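Local coordinates for protein phytochromobilin synthase (Solanum lycopersicum, PDB 6KME) that probably catalyses the ferredoxin-dependent reduction of biliverdin IX alpha to phytochromobilin, the chromophore of plant phytochromes, at residues V31-E43 / S86-F100. The protein carries 1 engineered substitution. Numbering follows the deposited sequence.
Sequences VSYKKLIHFALEE and SLCIEGSDGMQVLDF. Engineered in segment 86-100: Ser92 (natural residue Thr). With BLA (biliverdine IX alpha), chain B.
Tyr33 lies against strand 96-100 without a hydrogen bond to it: the ring edge meets the backbone, Gln96 O lying near the ring plane 3.8 Å from CE2, while CD2 approaches Leu98 CB obliquely. CG of Tyr33 is anti to its carbonyl carbon (chi1 -68°), and the phenol reaches over to neighbouring strand 112-119, where its OH hydrogen-bonds Thr119 and its ring meets Phe117 edge-to-face. With an alanine in place of the tyrosine, the space filled by the ring between the Gln96-Leu98 backbone and Phe117 would probably open, and the Thr119 hydroxyl would lose its phenol partner. One turn on, Ile37 and Leu98 lie side by side, their chains running opposite ways, with Ile37 CG1 3.7 Å from Leu98 CD1. The CD1 methyl of Ile37 also packs 3.8 Å from Cys88 CB. The two strands form a beta hairpin closed by a type I turn from Gly91 to Gly94, in the central antiparallel sheet of the ferredoxin-dependent bilin reductase fold; helix 34-43 packs on one face, its axis at 22° to strand 96-100. Val97 and Asp99 point to the other face, where Val97 CG1 touches the biliverdin methyl CMC at 3.4 Å. Farther along the helix, Ala40 CB presses close to Phe100, 3.4 Å from CZ, approaching the ring obliquely. On the adjacent strand, Cys88 SG rests 3.9 Å from Lys34 CG, the aliphatic base of an otherwise exposed lysine.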
# COMPACT_ATOMS: atom_id res chain seq x y z
N VAL A 31 9.94 -15.89 8.50
CA VAL A 31 10.53 -15.57 7.20
C VAL A 31 11.24 -14.23 7.25
O VAL A 31 11.07 -13.46 8.20
CB VAL A 31 9.47 -15.57 6.08
CG1 VAL A 31 9.23 -16.97 5.57
CG2 VAL A 31 8.18 -14.92 6.56
N SER A 32 12.02 -13.94 6.21
CA SER A 32 12.74 -12.68 6.11
C SER A 32 12.18 -11.91 4.92
O SER A 32 12.42 -12.26 3.76
CB SER A 32 14.24 -12.91 5.95
OG SER A 32 14.93 -11.68 5.99
N TYR A 33 11.44 -10.84 5.21
CA TYR A 33 10.89 -10.03 4.13
C TYR A 33 11.96 -9.24 3.38
O TYR A 33 11.68 -8.73 2.29
CB TYR A 33 9.83 -9.07 4.69
CG TYR A 33 8.60 -9.80 5.17
CD1 TYR A 33 8.07 -10.86 4.45
CD2 TYR A 33 7.97 -9.43 6.36
CE1 TYR A 33 6.94 -11.53 4.87
CE2 TYR A 33 6.84 -10.09 6.80
CZ TYR A 33 6.33 -11.14 6.05
OH TYR A 33 5.21 -11.80 6.49
N LYS A 34 13.18 -9.12 3.94
CA LYS A 34 14.28 -8.53 3.17
C LYS A 34 14.49 -9.27 1.86
O LYS A 34 14.84 -8.65 0.84
CB LYS A 34 15.57 -8.55 4.00
CG LYS A 34 15.68 -7.44 5.04
CD LYS A 34 17.10 -7.36 5.59
CE LYS A 34 17.84 -6.13 5.06
NZ LYS A 34 17.88 -6.03 3.57
N LYS A 35 14.30 -10.59 1.86
CA LYS A 35 14.39 -11.36 0.62
C LYS A 35 13.49 -10.78 -0.46
O LYS A 35 13.86 -10.74 -1.64
CB LYS A 35 14.02 -12.83 0.88
CG LYS A 35 15.05 -13.66 1.65
CD LYS A 35 14.53 -15.07 2.00
CE LYS A 35 13.58 -15.05 3.23
NZ LYS A 35 13.15 -16.39 3.75
N LEU A 36 12.30 -10.32 -0.07
CA LEU A 36 11.34 -9.82 -1.04
C LEU A 36 11.74 -8.44 -1.55
O LEU A 36 11.52 -8.12 -2.72
CB LEU A 36 9.93 -9.77 -0.44
CG LEU A 36 9.23 -11.11 -0.20
CD1 LEU A 36 7.86 -10.87 0.43
CD2 LEU A 36 9.12 -11.91 -1.50
N ILE A 37 12.30 -7.60 -0.68
CA ILE A 37 12.81 -6.31 -1.13
C ILE A 37 13.91 -6.51 -2.16
O ILE A 37 13.94 -5.86 -3.21
CB ILE A 37 13.31 -5.46 0.05
CG1 ILE A 37 12.19 -5.18 1.05
CG2 ILE A 37 13.85 -4.14 -0.46
CD1 ILE A 37 12.71 -4.86 2.47
N HIS A 38 14.85 -7.43 -1.87
CA HIS A 38 15.92 -7.72 -2.82
C HIS A 38 15.36 -8.21 -4.14
O HIS A 38 15.82 -7.78 -5.22
CB HIS A 38 16.87 -8.77 -2.23
CG HIS A 38 18.06 -9.06 -3.10
ND1 HIS A 38 18.10 -10.10 -4.00
CD2 HIS A 38 19.26 -8.43 -3.20
CE1 HIS A 38 19.27 -10.11 -4.61
NE2 HIS A 38 19.99 -9.11 -4.15
N PHE A 39 14.38 -9.11 -4.09
CA PHE A 39 13.73 -9.57 -5.31
C PHE A 39 13.17 -8.39 -6.09
O PHE A 39 13.34 -8.31 -7.31
CB PHE A 39 12.60 -10.56 -4.99
CG PHE A 39 11.76 -10.91 -6.20
CD1 PHE A 39 12.10 -11.97 -7.01
CD2 PHE A 39 10.63 -10.17 -6.52
CE1 PHE A 39 11.33 -12.29 -8.13
CE2 PHE A 39 9.86 -10.47 -7.63
CZ PHE A 39 10.21 -11.54 -8.44
N ALA A 40 12.50 -7.46 -5.41
CA ALA A 40 11.77 -6.42 -6.12
C ALA A 40 12.71 -5.42 -6.75
O ALA A 40 12.50 -4.97 -7.88
CB ALA A 40 10.79 -5.72 -5.18
N LEU A 41 13.78 -5.06 -6.03
CA LEU A 41 14.74 -4.12 -6.60
C LEU A 41 15.45 -4.71 -7.80
O LEU A 41 15.64 -4.02 -8.82
CB LEU A 41 15.74 -3.68 -5.53
CG LEU A 41 15.17 -3.02 -4.28
CD1 LEU A 41 16.29 -2.55 -3.35
CD2 LEU A 41 14.23 -1.86 -4.62
N GLU A 42 15.85 -5.98 -7.72
CA GLU A 42 16.49 -6.64 -8.87
C GLU A 42 15.55 -6.69 -10.08
O GLU A 42 15.97 -6.39 -11.21
CB GLU A 42 16.94 -8.05 -8.50
CG GLU A 42 18.04 -8.12 -7.46
CD GLU A 42 19.36 -8.51 -8.06
OE1 GLU A 42 19.66 -8.07 -9.19
OE2 GLU A 42 20.11 -9.27 -7.41
N GLU A 43 14.29 -7.10 -9.86
CA GLU A 43 13.34 -7.16 -10.97
C GLU A 43 13.11 -5.78 -11.57
O GLU A 43 13.08 -5.64 -12.80
CB GLU A 43 12.01 -7.76 -10.51
CG GLU A 43 12.02 -9.27 -10.30
CD GLU A 43 12.09 -10.09 -11.59
OE1 GLU A 43 11.29 -9.86 -12.53
OE2 GLU A 43 12.95 -11.00 -11.65
N SER A 86 10.74 1.20 0.94
CA SER A 86 10.47 0.06 1.81
C SER A 86 10.83 0.40 3.25
O SER A 86 11.81 1.11 3.51
CB SER A 86 11.24 -1.19 1.37
OG SER A 86 12.63 -0.99 1.52
N LEU A 87 10.01 -0.09 4.16
CA LEU A 87 10.32 -0.12 5.58
C LEU A 87 10.28 -1.58 5.99
O LEU A 87 9.31 -2.28 5.69
CB LEU A 87 9.32 0.70 6.40
CG LEU A 87 9.33 0.49 7.92
CD1 LEU A 87 10.65 0.99 8.55
CD2 LEU A 87 8.15 1.18 8.58
N CYS A 88 11.35 -2.05 6.61
CA CYS A 88 11.44 -3.43 7.05
C CYS A 88 11.81 -3.45 8.53
O CYS A 88 12.77 -2.80 8.95
CB CYS A 88 12.47 -4.22 6.22
SG CYS A 88 12.43 -5.98 6.58
N ILE A 89 11.03 -4.18 9.32
CA ILE A 89 11.20 -4.20 10.77
C ILE A 89 11.38 -5.65 11.20
O ILE A 89 10.58 -6.51 10.82
CB ILE A 89 10.01 -3.55 11.51
CG1 ILE A 89 9.72 -2.15 10.96
CG2 ILE A 89 10.28 -3.48 12.98
CD1 ILE A 89 8.54 -1.46 11.64
N GLU A 90 12.44 -5.92 11.95
CA GLU A 90 12.70 -7.24 12.49
C GLU A 90 12.92 -7.08 13.99
O GLU A 90 13.81 -6.33 14.41
CB GLU A 90 13.90 -7.90 11.81
N GLY A 91 12.09 -7.74 14.78
CA GLY A 91 12.19 -7.69 16.22
C GLY A 91 12.81 -8.97 16.75
O GLY A 91 12.72 -10.02 16.12
N SER A 92 13.45 -8.86 17.91
CA SER A 92 13.96 -10.05 18.59
C SER A 92 12.85 -10.88 19.22
O SER A 92 13.13 -11.93 19.81
CB SER A 92 14.99 -9.65 19.66
OG SER A 92 14.45 -8.72 20.59
N ASP A 93 11.59 -10.45 19.07
CA ASP A 93 10.43 -11.09 19.66
C ASP A 93 9.63 -11.94 18.67
O ASP A 93 8.67 -12.60 19.08
CB ASP A 93 9.51 -10.02 20.26
CG ASP A 93 9.08 -8.95 19.24
OD1 ASP A 93 9.85 -8.66 18.29
OD2 ASP A 93 7.97 -8.39 19.38
N GLY A 94 9.99 -11.94 17.39
CA GLY A 94 9.21 -12.60 16.37
C GLY A 94 8.48 -11.67 15.43
O GLY A 94 7.98 -12.12 14.39
N MET A 95 8.40 -10.38 15.76
CA MET A 95 7.74 -9.42 14.88
C MET A 95 8.56 -9.22 13.61
O MET A 95 9.77 -8.97 13.67
CB MET A 95 7.55 -8.08 15.58
CG MET A 95 6.89 -7.04 14.67
SD MET A 95 6.47 -5.49 15.49
CE MET A 95 8.08 -4.72 15.61
N GLN A 96 7.89 -9.34 12.47
CA GLN A 96 8.48 -9.01 11.17
C GLN A 96 7.46 -8.18 10.40
O GLN A 96 6.29 -8.57 10.29
CB GLN A 96 8.84 -10.27 10.38
CG GLN A 96 9.66 -11.29 11.16
CD GLN A 96 11.14 -10.95 11.15
OE1 GLN A 96 11.63 -10.28 10.24
NE2 GLN A 96 11.87 -11.43 12.16
N VAL A 97 7.89 -7.04 9.88
CA VAL A 97 7.00 -6.12 9.18
C VAL A 97 7.64 -5.73 7.85
O VAL A 97 8.84 -5.47 7.78
CB VAL A 97 6.70 -4.86 10.01
CG1 VAL A 97 5.78 -3.94 9.23
CG2 VAL A 97 6.08 -5.23 11.38
N LEU A 98 6.81 -5.68 6.80
CA LEU A 98 7.18 -5.11 5.51
C LEU A 98 6.12 -4.10 5.09
O LEU A 98 4.93 -4.41 5.07
CB LEU A 98 7.33 -6.20 4.43
CG LEU A 98 7.66 -5.66 3.02
CD1 LEU A 98 9.07 -5.07 2.99
CD2 LEU A 98 7.52 -6.75 1.94
N ASP A 99 6.56 -2.88 4.78
CA ASP A 99 5.75 -1.90 4.05
C ASP A 99 6.56 -1.51 2.82
O ASP A 99 7.56 -0.80 2.94
CB ASP A 99 5.41 -0.66 4.89
CG ASP A 99 4.45 0.32 4.15
OD1 ASP A 99 4.42 0.32 2.90
OD2 ASP A 99 3.73 1.09 4.83
N PHE A 100 6.10 -1.96 1.65
CA PHE A 100 6.76 -1.76 0.37
C PHE A 100 5.73 -1.17 -0.58
O PHE A 100 4.64 -1.73 -0.73
CB PHE A 100 7.29 -3.11 -0.15
CG PHE A 100 8.05 -3.02 -1.43
CD1 PHE A 100 7.39 -3.06 -2.65
CD2 PHE A 100 9.44 -2.91 -1.42
CE1 PHE A 100 8.10 -2.97 -3.84
CE2 PHE A 100 10.15 -2.80 -2.60
CZ PHE A 100 9.48 -2.84 -3.81
CHA BLA B . -4.35 -4.58 10.53
NA BLA B . -3.91 -3.51 8.21
C1A BLA B . -4.77 -4.10 9.15
C2A BLA B . -6.11 -4.14 8.55
C3A BLA B . -6.00 -3.54 7.22
C4A BLA B . -4.63 -3.16 7.03
CMA BLA B . -7.09 -3.34 6.16
CAA BLA B . -7.34 -4.70 9.31
CBA BLA B . -7.86 -3.65 10.25
CGA BLA B . -8.92 -2.73 9.54
O1A BLA B . -9.79 -3.39 9.03
O2A BLA B . -8.68 -1.57 9.64
CHB BLA B . -3.97 -2.51 5.80
NB BLA B . -5.59 -0.85 5.05
C1B BLA B . -4.29 -1.42 5.01
C2B BLA B . -3.73 -0.83 3.64
C3B BLA B . -4.57 0.17 3.17
C4B BLA B . -5.77 0.21 4.12
CMB BLA B . -2.33 -1.21 3.18
OB BLA B . -6.73 0.96 4.19
CAB BLA B . -4.68 1.14 2.03
CBB BLA B . -5.49 2.16 1.65
NC BLA B . 0.54 -2.88 9.39
C1C BLA B . 1.38 -2.34 8.39
C2C BLA B . 2.67 -1.93 9.11
C3C BLA B . 2.51 -2.26 10.46
C4C BLA B . 1.12 -2.89 10.68
CMC BLA B . 3.80 -1.29 8.29
OC BLA B . 0.94 -2.30 7.25
CAC BLA B . 3.52 -2.04 11.53
CBC BLA B . 4.46 -1.09 11.74
CHD BLA B . 0.40 -3.38 11.73
ND BLA B . -1.95 -3.85 10.73
C1D BLA B . -1.05 -3.83 11.72
C2D BLA B . -1.62 -4.35 13.03
C3D BLA B . -2.93 -4.72 12.78
C4D BLA B . -3.20 -4.41 11.28
CMD BLA B . -0.76 -4.40 14.28
CAD BLA B . -4.03 -5.31 13.66
CBD BLA B . -4.59 -4.33 14.68
CGD BLA B . -5.46 -3.14 14.07
O1D BLA B . -5.09 -2.06 14.50
O2D BLA B . -6.33 -3.51 13.30